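Local structure of probable endoglucanase (Gluconacetobacter xylinus, 1WZZ) at residues S34-D39 against E49-G54; D130-Y135 against D182-P187; G147-L152 against L215-A220; F245-M250 against R328-I333. The protein hydrolyses internal beta-1,4-glucosidic linkages in cellulose and carboxymethyl-cellulose, as a secreted family 8 endoglucanase with an (alpha/alpha)6-barrel fold. All blocks are in the same frame, centred on the assembly; numbering follows the deposited sequence.

Four contacts in one domain illustrate how chemistry follows position in an (alpha/alpha)6 barrel. Contact 1 is the buried one: a loop is tied to helix 48-61, beside the probable catalytic residues, by a glutamine amide that serves backbone atoms. Contact 2, partly buried, joins helices 125-142 and 174-184 mainly through apolar side chains. Contacts 3 and 4 lie at the surface yet differ. In contact 3 a hairpin meets a strand of a separate sheet by one backbone bond and a side-on tyrosine. Contact 4 joins two helix ends through glutamates, aromatic rings and water. No element is shared between contacts, and none of the four touches another.

Contact 1: residues S34-D39 against E49-G54; sequences SGRVVD and EGQGYG. With SO4 (sulfate ion), chain B.
Two groups grip the amide oxygen OE1 of Q51: the backbone N of V37 donates to it at 2.8 Å, in the carbonyl plane and on a lone pair, and a water lies within bonding distance of OE1 and V37 O. The other arm donates, Q51 NE2 giving a nearly straight bond (164°) to G35 O at 3.0 Å and a further hydrogen bond to M70 O. A bend at chi2 (-49°) sets CD of Q51 where the amide can serve both loop residues, and the unlike partners fix which way round it lies. The V37 side chain slides past that of Q51 in the opposite direction, its CG2 3.7 Å from G50 O. At G50 a side chain would run into D39 OD1, which lies 3.6 Å from G50 CA; D39 OD2 is bonded to H47. S34 OG and R36 NE both donate to O1 of a sulfate, probably from the crystallisation liquor. An alanine at Q51 would probably leave V37 N and G35 O without their mates and the loop freer to shift. Buried backbone polarity in an irregular loop is thus satisfied by one side chain from the helix carrying E49, by similarity the proton donor.

Contact 2: residues D130-Y135 against D182-P187; sequences DAMAIY and DLTADP
L183 can be followed atom by atom against helix 125-142. Its CB meets the selenomethionine M132 at CG, 3.9 Å away, where the two side chains cross at about a right angle. Beyond it, chi2 of -179° sets CD1 anti to CA, so that this methyl extends straight onward from the backbone. CD1 meets two residues one helical turn apart: it lies 4.2 Å from A131 CB, and 4.3 Å from CE2 of Y135, which it meets at the ring edge, near the ring plane. M132 is extended as far as SE, which rests 3.7 Å from L183 O; the bend comes at chi3, at the terminal CE. Next along the chain, T184 turns its methyl CG2 to Y135 CB at 4.3 Å, while its hydroxyl stays with its own helix and the turn that follows: T184 OG1 accepts from D186 N in an ST turn and also bonds to A180 O. A185, at positive phi, ends helix 174-184, and D186 caps the start of the next helix, 188-202. Y135 ties the pair further, its OH bonding to S176 and Q179 of helix 174-184 while its side chain also touches A112, so that the contact joins helices 125-142 and 174-184 beside helix 105-122.

Contact 3: residues G147-L152 against L215-A220; sequences GPYVVL and LAVNRA
Y149 and V217 meet side-on: CG1 of V217 lies near the plane of the tyrosine ring, at its edge, 4.3 Å from CD1. One face of that ring is occupied from within its own segment, for CG of P148 sits over the centre, 3.8 Å above the plane. A proline thus covers a face and a valine sits at an edge, and the ring also leans on D195, R198 and L199 of helix 188-202. On V217, chi1 of -178° sets CG1 anti to the backbone N; its side chain touches A146 and L167 as well. G147 and P148 join strands 143-146 and 149-152 as a beta hairpin, with the backbone angles of a type II' turn, a conformation in which a CB on G147 would clash with P148 CD. Strand 215-218 belongs to another sheet, where it runs antiparallel between 164-167 and 224-226. At the hairpin tip one bond ties the two: G147 N donates to R219 O at 3.0 Å, rather bent (142°), from above the carbonyl plane. R219 starts away from the hairpin at CB, and its NH2 is weakly bonded to K162 O. N218 OD1 accepts from T221 N, and weakly from A220 N.

Contact 4: residues F245-M250 against R328-I333; sequences FYWAHM and RAEETI
With CG of W247 anti to the backbone N (chi1 -176°), and the chain of E330 extended beyond its own CG, indole and carboxylate come together; E331 instead bends at chi2 (-75°), which sets its CD between the rings of Y246 and H249. W247 NE1 donates to E330 OE2 at 2.9 Å, nearly straight (164°). The oxygen lies in the indole plane, yet the N-H reaches it from well above the carboxylate plane. E330 OE1 forms a salt bridge with R117. E331 CG makes a CH-pi contact over one face of Y246, 3.9 Å from the ring centroid and offset toward the rim. Past that rim, Y246 OH lies 3.7 Å from R328 CA and bonds to a water that also reaches E331 OE1 weakly. An alanine at Y246 would probably leave the methylene of E331 without its aromatic face and that water with only its weak bond to E331 OE1, among the groups described, opening a gap beside R328. H249 brings CE1 within 3.0 Å of E331 OE2, and a second water joins H249 NE2, at 2.7 Å, to E330 O. H249 stands at positive phi, with H249 N bonded to Y246 O and M250 N to F245 O: a Schellman motif ending helix 240-247 where it meets the close of helix 315-331 in the (alpha/alpha)6 barrel.

Contact 1: residues S34-D39 against E49-G54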
loop_
_atom_site.group_PDB
_atom_site.type_symbol
_atom_site.label_atom_id
_atom_site.label_comp_id
_atom_site.label_asym_id
_atom_site.label_seq_id
_atom_site.Cartn_x
_atom_site.Cartn_y
_atom_site.Cartn_z
ATOM N N SER A 34 -22.437 8.045 0.849
ATOM C CA SER A 34 -22.685 6.660 0.438
ATOM C C SER A 34 -21.668 5.688 1.027
ATOM O O SER A 34 -21.917 4.486 1.086
ATOM C CB SER A 34 -22.615 6.542 -1.082
ATOM O OG SER A 34 -21.322 6.866 -1.563
ATOM N N GLY A 35 -20.521 6.217 1.453
ATOM C CA GLY A 35 -19.479 5.359 1.995
ATOM C C GLY A 35 -18.355 5.194 0.984
ATOM O O GLY A 35 -17.336 4.575 1.283
ATOM N N ARG A 36 -18.533 5.757 -0.205
ATOM C CA ARG A 36 -17.535 5.675 -1.266
ATOM C C ARG A 36 -16.455 6.745 -1.108
ATOM O O ARG A 36 -16.766 7.913 -0.853
ATOM C CB ARG A 36 -18.242 5.826 -2.617
ATOM C CG ARG A 36 -17.368 5.784 -3.810
ATOM C CD ARG A 36 -18.196 5.672 -5.102
ATOM N NE ARG A 36 -18.780 6.939 -5.522
ATOM C CZ ARG A 36 -18.165 7.816 -6.302
ATOM N NH1 ARG A 36 -16.945 7.566 -6.750
ATOM N NH2 ARG A 36 -18.776 8.943 -6.645
ATOM N N VAL A 37 -15.187 6.333 -1.199
ATOM C CA VAL A 37 -14.058 7.266 -1.142
ATOM C C VAL A 37 -13.768 7.687 -2.588
ATOM O O VAL A 37 -13.565 6.844 -3.473
ATOM C CB VAL A 37 -12.805 6.577 -0.519
ATOM C CG1 VAL A 37 -11.544 7.493 -0.626
ATOM C CG2 VAL A 37 -13.107 6.230 0.910
ATOM N N VAL A 38 -13.774 8.994 -2.848
ATOM C CA VAL A 38 -13.523 9.478 -4.204
ATOM C C VAL A 38 -12.021 9.683 -4.335
ATOM O O VAL A 38 -11.486 10.689 -3.879
ATOM C CB VAL A 38 -14.291 10.798 -4.455
ATOM C CG1 VAL A 38 -13.876 11.401 -5.774
ATOM C CG2 VAL A 38 -15.775 10.515 -4.472
ATOM N N ASP A 39 -11.331 8.718 -4.949
ATOM C CA ASP A 39 -9.876 8.804 -5.054
ATOM C C ASP A 39 -9.324 9.279 -6.387
ATOM O O ASP A 39 -8.162 9.032 -6.708
ATOM C CB ASP A 39 -9.223 7.467 -4.624
ATOM C CG ASP A 39 -9.732 6.258 -5.402
ATOM O OD1 ASP A 39 -9.269 5.131 -5.117
ATOM O OD2 ASP A 39 -10.580 6.422 -6.289
ATOM N N GLU A 49 -8.293 0.099 -3.213
ATOM C CA GLU A 49 -7.260 0.768 -2.418
ATOM C C GLU A 49 -7.811 1.970 -1.647
ATOM O O GLU A 49 -7.496 2.175 -0.474
ATOM C CB GLU A 49 -6.117 1.252 -3.321
ATOM C CG GLU A 49 -5.232 0.127 -3.804
ATOM C CD GLU A 49 -5.559 -0.323 -5.212
ATOM O OE1 GLU A 49 -4.610 -0.820 -5.867
ATOM O OE2 GLU A 49 -6.744 -0.193 -5.654
ATOM N N GLY A 50 -8.647 2.751 -2.317
ATOM C CA GLY A 50 -9.232 3.933 -1.683
ATOM C C GLY A 50 -10.092 3.552 -0.501
ATOM O O GLY A 50 -10.027 4.197 0.542
ATOM N N GLN A 51 -10.944 2.542 -0.661
ATOM C CA GLN A 51 -11.767 2.104 0.458
ATOM C C GLN A 51 -10.870 1.610 1.583
ATOM O O GLN A 51 -11.115 1.885 2.743
ATOM C CB GLN A 51 -12.699 0.962 0.031
ATOM C CG GLN A 51 -13.758 1.350 -0.970
ATOM C CD GLN A 51 -14.523 2.605 -0.598
ATOM O OE1 GLN A 51 -14.391 3.612 -1.282
ATOM N NE2 GLN A 51 -15.337 2.545 0.469
ATOM N N GLY A 52 -9.826 0.863 1.224
ATOM C CA GLY A 52 -8.909 0.332 2.220
ATOM C C GLY A 52 -8.181 1.408 3.006
ATOM O O GLY A 52 -8.044 1.341 4.239
ATOM N N TYR A 53 -7.677 2.405 2.299
ATOM C CA TYR A 53 -7.005 3.492 2.989
ATOM C C TYR A 53 -7.995 4.220 3.892
ATOM O O TYR A 53 -7.699 4.465 5.051
ATOM C CB TYR A 53 -6.442 4.509 1.982
ATOM C CG TYR A 53 -5.170 4.052 1.306
ATOM C CD1 TYR A 53 -4.096 3.560 2.049
ATOM C CD2 TYR A 53 -5.051 4.126 -0.075
ATOM C CE1 TYR A 53 -2.913 3.141 1.408
ATOM C CE2 TYR A 53 -3.890 3.719 -0.724
ATOM C CZ TYR A 53 -2.835 3.228 0.019
ATOM O OH TYR A 53 -1.715 2.797 -0.664
ATOM N N GLY A 54 -9.152 4.567 3.343
ATOM C CA GLY A 54 -10.137 5.279 4.135
ATOM C C GLY A 54 -10.527 4.502 5.375
ATOM O O GLY A 54 -10.590 5.071 6.467
HETATM S S SO4 B . -21.993 8.653 -4.624
HETATM O O1 SO4 B . -20.980 7.791 -3.979
HETATM O O2 SO4 B . -21.519 9.076 -5.954
HETATM O O3 SO4 B . -22.211 9.851 -3.799
HETATM O O4 SO4 B . -23.245 7.883 -4.739
HETATM O O HOH W 1 -12.360 4.412 -3.289
#

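Contact 2: residues D130-Y135 against D182-P187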
loop_
_atom_site.group_PDB
_atom_site.type_symbol
_atom_site.label_atom_id
_atom_site.label_comp_id
_atom_site.label_asym_id
_atom_site.label_seq_id
_atom_site.Cartn_x
_atom_site.Cartn_y
_atom_site.Cartn_z
ATOM N N ASP A 130 -14.177 -10.942 9.329
ATOM C CA ASP A 130 -14.116 -10.407 7.953
ATOM C C ASP A 130 -12.656 -10.302 7.504
ATOM O O ASP A 130 -12.322 -10.616 6.346
ATOM C CB ASP A 130 -14.742 -9.026 7.865
ATOM C CG ASP A 130 -16.238 -9.040 8.097
ATOM O OD1 ASP A 130 -16.892 -10.079 7.841
ATOM O OD2 ASP A 130 -16.753 -7.985 8.530
ATOM N N ALA A 131 -11.795 -9.884 8.418
ATOM C CA ALA A 131 -10.366 -9.758 8.096
ATOM C C ALA A 131 -9.782 -11.146 7.853
ATOM O O ALA A 131 -9.069 -11.383 6.857
ATOM C CB ALA A 131 -9.606 -9.045 9.269
HETATM N N MSE A 132 -10.088 -12.091 8.736
HETATM C CA MSE A 132 -9.554 -13.430 8.541
HETATM C C MSE A 132 -10.001 -14.057 7.219
HETATM O O MSE A 132 -9.213 -14.761 6.583
HETATM C CB MSE A 132 -9.962 -14.333 9.717
HETATM C CG MSE A 132 -9.246 -13.934 10.954
HETATM SE SE MSE A 132 -9.897 -14.950 12.486
HETATM C CE MSE A 132 -11.719 -14.627 12.371
ATOM N N ALA A 133 -11.246 -13.791 6.823
ATOM C CA ALA A 133 -11.787 -14.370 5.579
ATOM C C ALA A 133 -11.047 -13.810 4.356
ATOM O O ALA A 133 -10.709 -14.546 3.417
ATOM C CB ALA A 133 -13.293 -14.087 5.507
ATOM N N ILE A 134 -10.756 -12.513 4.387
ATOM C CA ILE A 134 -9.976 -11.923 3.284
ATOM C C ILE A 134 -8.555 -12.502 3.303
ATOM O O ILE A 134 -8.033 -12.924 2.270
ATOM C CB ILE A 134 -9.899 -10.346 3.436
ATOM C CG1 ILE A 134 -11.300 -9.730 3.285
ATOM C CG2 ILE A 134 -8.951 -9.755 2.384
ATOM C CD1 ILE A 134 -11.416 -8.307 3.858
ATOM N N TYR A 135 -7.897 -12.494 4.458
ATOM C CA TYR A 135 -6.542 -13.040 4.525
ATOM C C TYR A 135 -6.446 -14.476 4.002
ATOM O O TYR A 135 -5.471 -14.848 3.322
ATOM C CB TYR A 135 -6.012 -12.985 5.971
ATOM C CG TYR A 135 -5.653 -11.583 6.463
ATOM C CD1 TYR A 135 -4.863 -10.734 5.687
ATOM C CD2 TYR A 135 -6.063 -11.132 7.713
ATOM C CE1 TYR A 135 -4.480 -9.456 6.157
ATOM C CE2 TYR A 135 -5.686 -9.858 8.193
ATOM C CZ TYR A 135 -4.891 -9.038 7.398
ATOM O OH TYR A 135 -4.502 -7.784 7.868
ATOM N N ASP A 182 -0.899 -12.992 12.879
ATOM C CA ASP A 182 -1.425 -12.909 14.236
ATOM C C ASP A 182 -2.871 -13.406 14.344
ATOM O O ASP A 182 -3.255 -14.007 15.356
ATOM C CB ASP A 182 -1.357 -11.466 14.756
ATOM C CG ASP A 182 0.054 -11.034 15.119
ATOM O OD1 ASP A 182 0.240 -9.834 15.406
ATOM O OD2 ASP A 182 0.976 -11.877 15.127
ATOM N N LEU A 183 -3.688 -13.139 13.329
ATOM C CA LEU A 183 -5.095 -13.554 13.385
ATOM C C LEU A 183 -5.381 -14.955 12.884
ATOM O O LEU A 183 -6.360 -15.577 13.316
ATOM C CB LEU A 183 -5.970 -12.591 12.592
ATOM C CG LEU A 183 -6.042 -11.162 13.116
ATOM C CD1 LEU A 183 -6.984 -10.393 12.210
ATOM C CD2 LEU A 183 -6.540 -11.124 14.560
ATOM N N THR A 184 -4.550 -15.461 11.979
ATOM C CA THR A 184 -4.789 -16.786 11.409
ATOM C C THR A 184 -3.825 -17.871 11.847
ATOM O O THR A 184 -4.142 -19.069 11.720
ATOM C CB THR A 184 -4.700 -16.782 9.863
ATOM O OG1 THR A 184 -3.337 -16.565 9.470
ATOM C CG2 THR A 184 -5.556 -15.698 9.258
ATOM N N ALA A 185 -2.648 -17.453 12.314
ATOM C CA ALA A 185 -1.580 -18.353 12.729
ATOM C C ALA A 185 -1.146 -19.308 11.598
ATOM O O ALA A 185 -0.574 -20.368 11.861
ATOM C CB ALA A 185 -2.016 -19.158 13.967
ATOM N N ASP A 186 -1.414 -18.948 10.345
ATOM C CA ASP A 186 -1.036 -19.811 9.228
ATOM C C ASP A 186 0.462 -19.670 8.983
ATOM O O ASP A 186 0.969 -18.581 8.684
ATOM C CB ASP A 186 -1.816 -19.446 7.971
ATOM C CG ASP A 186 -1.765 -20.530 6.908
ATOM O OD1 ASP A 186 -0.660 -21.033 6.614
ATOM O OD2 ASP A 186 -2.831 -20.861 6.354
ATOM N N PRO A 187 1.207 -20.773 9.131
ATOM C CA PRO A 187 2.657 -20.761 8.929
ATOM C C PRO A 187 3.131 -20.301 7.555
ATOM O O PRO A 187 4.272 -19.871 7.393
ATOM C CB PRO A 187 3.060 -22.218 9.227
ATOM C CG PRO A 187 1.837 -22.982 8.844
ATOM C CD PRO A 187 0.719 -22.139 9.404
#

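Contact 3: residues G147-L152 against L215-A220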
loop_
_atom_site.group_PDB
_atom_site.type_symbol
_atom_site.label_atom_id
_atom_site.label_comp_id
_atom_site.label_asym_id
_atom_site.label_seq_id
_atom_site.Cartn_x
_atom_site.Cartn_y
_atom_site.Cartn_z
ATOM N N GLY A 147 10.997 -18.917 -8.854
ATOM C CA GLY A 147 12.385 -19.137 -8.493
ATOM C C GLY A 147 12.415 -19.738 -7.096
ATOM O O GLY A 147 11.641 -20.633 -6.780
ATOM N N PRO A 148 13.287 -19.256 -6.203
ATOM C CA PRO A 148 13.370 -19.796 -4.842
ATOM C C PRO A 148 12.435 -19.149 -3.830
ATOM O O PRO A 148 12.484 -19.423 -2.623
ATOM C CB PRO A 148 14.829 -19.536 -4.482
ATOM C CG PRO A 148 15.017 -18.153 -5.080
ATOM C CD PRO A 148 14.387 -18.309 -6.466
ATOM N N TYR A 149 11.556 -18.289 -4.315
ATOM C CA TYR A 149 10.693 -17.577 -3.389
ATOM C C TYR A 149 9.227 -17.956 -3.475
ATOM O O TYR A 149 8.804 -18.546 -4.466
ATOM C CB TYR A 149 10.706 -16.086 -3.693
ATOM C CG TYR A 149 12.064 -15.463 -3.940
ATOM C CD1 TYR A 149 12.498 -15.183 -5.233
ATOM C CD2 TYR A 149 12.879 -15.138 -2.872
ATOM C CE1 TYR A 149 13.741 -14.577 -5.458
ATOM C CE2 TYR A 149 14.110 -14.538 -3.077
ATOM C CZ TYR A 149 14.528 -14.266 -4.354
ATOM O OH TYR A 149 15.769 -13.688 -4.529
ATOM N N VAL A 150 8.500 -17.607 -2.424
ATOM C CA VAL A 150 7.028 -17.716 -2.427
ATOM C C VAL A 150 6.697 -16.221 -2.468
ATOM O O VAL A 150 7.072 -15.463 -1.556
ATOM C CB VAL A 150 6.462 -18.326 -1.178
ATOM C CG1 VAL A 150 4.910 -18.232 -1.208
ATOM C CG2 VAL A 150 6.826 -19.818 -1.144
ATOM N N VAL A 151 6.033 -15.799 -3.533
ATOM C CA VAL A 151 5.737 -14.379 -3.711
ATOM C C VAL A 151 4.271 -14.041 -3.608
ATOM O O VAL A 151 3.428 -14.918 -3.734
ATOM C CB VAL A 151 6.231 -13.915 -5.074
ATOM C CG1 VAL A 151 7.748 -14.307 -5.201
ATOM C CG2 VAL A 151 5.427 -14.609 -6.211
ATOM N N LEU A 152 4.000 -12.747 -3.410
ATOM C CA LEU A 152 2.644 -12.218 -3.325
ATOM C C LEU A 152 2.326 -11.590 -4.698
ATOM O O LEU A 152 2.961 -10.618 -5.097
ATOM C CB LEU A 152 2.621 -11.151 -2.231
ATOM C CG LEU A 152 1.326 -10.425 -1.906
ATOM C CD1 LEU A 152 0.341 -11.382 -1.199
ATOM C CD2 LEU A 152 1.675 -9.233 -0.980
ATOM N N LEU A 215 8.467 -5.348 -10.467
ATOM C CA LEU A 215 9.597 -6.270 -10.470
ATOM C C LEU A 215 9.286 -7.569 -11.212
ATOM O O LEU A 215 8.236 -8.142 -11.011
ATOM C CB LEU A 215 9.945 -6.632 -9.041
ATOM C CG LEU A 215 11.180 -7.490 -8.773
ATOM C CD1 LEU A 215 12.480 -6.636 -9.035
ATOM C CD2 LEU A 215 11.128 -7.970 -7.319
ATOM N N ALA A 216 10.208 -8.031 -12.055
ATOM C CA ALA A 216 9.997 -9.300 -12.757
ATOM C C ALA A 216 10.895 -10.330 -12.089
ATOM O O ALA A 216 12.060 -10.054 -11.755
ATOM C CB ALA A 216 10.360 -9.156 -14.240
ATOM N N VAL A 217 10.357 -11.527 -11.860
ATOM C CA VAL A 217 11.118 -12.598 -11.248
ATOM C C VAL A 217 11.074 -13.758 -12.247
ATOM O O VAL A 217 9.999 -14.257 -12.566
ATOM C CB VAL A 217 10.463 -13.081 -9.932
ATOM C CG1 VAL A 217 11.336 -14.175 -9.281
ATOM C CG2 VAL A 217 10.250 -11.880 -8.983
ATOM N N ASN A 218 12.231 -14.170 -12.762
ATOM C CA ASN A 218 12.264 -15.299 -13.708
ATOM C C ASN A 218 11.768 -16.531 -12.930
ATOM O O ASN A 218 12.255 -16.836 -11.841
ATOM C CB ASN A 218 13.697 -15.495 -14.239
ATOM C CG ASN A 218 13.792 -16.615 -15.281
ATOM O OD1 ASN A 218 13.714 -17.778 -14.946
ATOM N ND2 ASN A 218 13.937 -16.247 -16.543
ATOM N N ARG A 219 10.773 -17.237 -13.470
ATOM C CA ARG A 219 10.220 -18.374 -12.738
ATOM C C ARG A 219 11.191 -19.527 -12.581
ATOM O O ARG A 219 11.185 -20.228 -11.563
ATOM C CB ARG A 219 8.923 -18.848 -13.402
ATOM C CG ARG A 219 7.911 -17.722 -13.528
ATOM C CD ARG A 219 6.488 -18.231 -13.479
ATOM N NE ARG A 219 6.156 -19.085 -14.603
ATOM C CZ ARG A 219 5.044 -19.808 -14.675
ATOM N NH1 ARG A 219 4.169 -19.775 -13.680
ATOM N NH2 ARG A 219 4.802 -20.560 -15.741
ATOM N N ALA A 220 12.032 -19.704 -13.590
ATOM C CA ALA A 220 13.026 -20.759 -13.567
ATOM C C ALA A 220 14.239 -20.369 -12.728
ATOM O O ALA A 220 14.572 -21.051 -11.749
ATOM C CB ALA A 220 13.465 -21.088 -14.992
#

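Contact 4: residues F245-M250 against R328-I333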
loop_
_atom_site.group_PDB
_atom_site.type_symbol
_atom_site.label_atom_id
_atom_site.label_comp_id
_atom_site.label_asym_id
_atom_site.label_seq_id
_atom_site.Cartn_x
_atom_site.Cartn_y
_atom_site.Cartn_z
ATOM N N PHE A 245 7.914 -1.240 5.287
ATOM C CA PHE A 245 8.908 -2.004 6.005
ATOM C C PHE A 245 9.386 -1.273 7.266
ATOM O O PHE A 245 9.658 -1.918 8.276
ATOM C CB PHE A 245 10.036 -2.407 5.025
ATOM C CG PHE A 245 9.639 -3.557 4.124
ATOM C CD1 PHE A 245 8.792 -3.353 3.038
ATOM C CD2 PHE A 245 10.031 -4.863 4.437
ATOM C CE1 PHE A 245 8.326 -4.425 2.272
ATOM C CE2 PHE A 245 9.571 -5.955 3.673
ATOM C CZ PHE A 245 8.717 -5.734 2.592
ATOM N N TYR A 246 9.454 0.063 7.239
ATOM C CA TYR A 246 9.799 0.823 8.444
ATOM C C TYR A 246 8.709 0.579 9.501
ATOM O O TYR A 246 8.991 0.275 10.657
ATOM C CB TYR A 246 9.881 2.335 8.118
ATOM C CG TYR A 246 9.349 3.282 9.203
ATOM C CD1 TYR A 246 8.037 3.781 9.145
ATOM C CD2 TYR A 246 10.152 3.669 10.288
ATOM C CE1 TYR A 246 7.533 4.635 10.133
ATOM C CE2 TYR A 246 9.640 4.532 11.296
ATOM C CZ TYR A 246 8.334 5.002 11.202
ATOM O OH TYR A 246 7.802 5.822 12.181
ATOM N N TRP A 247 7.458 0.685 9.064
ATOM C CA TRP A 247 6.295 0.536 9.929
ATOM C C TRP A 247 6.277 -0.806 10.620
ATOM O O TRP A 247 5.957 -0.899 11.823
ATOM C CB TRP A 247 5.071 0.733 9.029
ATOM C CG TRP A 247 3.715 0.733 9.603
ATOM C CD1 TRP A 247 3.304 0.378 10.874
ATOM C CD2 TRP A 247 2.552 1.079 8.885
ATOM N NE1 TRP A 247 1.931 0.489 10.969
ATOM C CE2 TRP A 247 1.445 0.915 9.760
ATOM C CE3 TRP A 247 2.326 1.513 7.570
ATOM C CZ2 TRP A 247 0.138 1.169 9.358
ATOM C CZ3 TRP A 247 1.015 1.765 7.172
ATOM C CH2 TRP A 247 -0.058 1.593 8.067
ATOM N N ALA A 248 6.640 -1.842 9.873
ATOM C CA ALA A 248 6.630 -3.201 10.414
ATOM C C ALA A 248 7.900 -3.588 11.156
ATOM O O ALA A 248 8.041 -4.748 11.578
ATOM C CB ALA A 248 6.363 -4.206 9.279
ATOM N N HIS A 249 8.824 -2.633 11.307
ATOM C CA HIS A 249 10.109 -2.878 11.987
ATOM C C HIS A 249 10.895 -3.944 11.226
ATOM O O HIS A 249 11.576 -4.789 11.823
ATOM C CB HIS A 249 9.893 -3.356 13.432
ATOM C CG HIS A 249 9.196 -2.364 14.309
ATOM N ND1 HIS A 249 9.785 -1.191 14.727
ATOM C CD2 HIS A 249 7.950 -2.369 14.840
ATOM C CE1 HIS A 249 8.933 -0.513 15.476
ATOM N NE2 HIS A 249 7.812 -1.205 15.561
HETATM N N MSE A 250 10.814 -3.907 9.900
HETATM C CA MSE A 250 11.510 -4.881 9.096
HETATM C C MSE A 250 12.326 -4.241 7.978
HETATM O O MSE A 250 12.546 -4.861 6.952
HETATM C CB MSE A 250 10.504 -5.904 8.536
HETATM C CG MSE A 250 9.800 -6.724 9.644
HETATM SE SE MSE A 250 11.075 -7.793 10.707
HETATM C CE MSE A 250 10.452 -7.441 12.515
ATOM N N ARG A 328 3.624 6.235 11.755
ATOM C CA ARG A 328 4.339 6.853 12.856
ATOM C C ARG A 328 3.643 6.578 14.175
ATOM O O ARG A 328 4.298 6.235 15.157
ATOM C CB ARG A 328 4.470 8.362 12.620
ATOM C CG ARG A 328 5.283 9.086 13.681
ATOM C CD ARG A 328 5.295 10.598 13.424
ATOM N NE ARG A 328 3.942 11.162 13.509
ATOM C CZ ARG A 328 3.670 12.465 13.528
ATOM N NH1 ARG A 328 2.410 12.884 13.595
ATOM N NH2 ARG A 328 4.662 13.347 13.496
ATOM N N ALA A 329 2.318 6.700 14.199
ATOM C CA ALA A 329 1.562 6.477 15.437
ATOM C C ALA A 329 1.738 5.043 15.927
ATOM O O ALA A 329 1.843 4.796 17.134
ATOM C CB ALA A 329 0.099 6.772 15.216
ATOM N N GLU A 330 1.779 4.091 15.003
ATOM C CA GLU A 330 1.944 2.690 15.396
ATOM C C GLU A 330 3.379 2.222 15.624
ATOM O O GLU A 330 3.650 1.506 16.594
ATOM C CB GLU A 330 1.320 1.764 14.348
ATOM C CG GLU A 330 -0.202 1.868 14.204
ATOM C CD GLU A 330 -0.789 0.738 13.378
ATOM O OE1 GLU A 330 -2.022 0.720 13.154
ATOM O OE2 GLU A 330 -0.019 -0.153 12.976
ATOM N N GLU A 331 4.286 2.602 14.724
ATOM C CA GLU A 331 5.678 2.164 14.806
ATOM C C GLU A 331 6.402 2.606 16.060
ATOM O O GLU A 331 7.250 1.874 16.601
ATOM C CB GLU A 331 6.461 2.651 13.573
ATOM C CG GLU A 331 7.906 2.113 13.411
ATOM C CD GLU A 331 8.928 2.763 14.358
ATOM O OE1 GLU A 331 8.690 3.901 14.816
ATOM O OE2 GLU A 331 9.992 2.144 14.619
ATOM N N THR A 332 6.078 3.808 16.518
ATOM C CA THR A 332 6.728 4.370 17.704
ATOM C C THR A 332 6.285 3.729 19.008
ATOM O O THR A 332 6.750 4.125 20.075
ATOM C CB THR A 332 6.499 5.888 17.800
ATOM O OG1 THR A 332 5.101 6.152 17.935
ATOM C CG2 THR A 332 7.046 6.579 16.554
ATOM N N ILE A 333 5.394 2.743 18.910
ATOM C CA ILE A 333 4.873 2.020 20.070
ATOM C C ILE A 333 4.072 2.917 21.014
ATOM O O ILE A 333 2.829 2.847 20.943
ATOM C CB ILE A 333 6.034 1.356 20.839
ATOM C CG1 ILE A 333 6.735 0.360 19.917
ATOM C CG2 ILE A 333 5.517 0.658 22.102
ATOM C CD1 ILE A 333 8.069 -0.163 20.469
HETATM O O HOH W 2 11.379 0.611 11.801
HETATM O O HOH W 3 9.682 6.922 13.904
HETATM O O HOH W 4 5.501 -0.829 16.980
#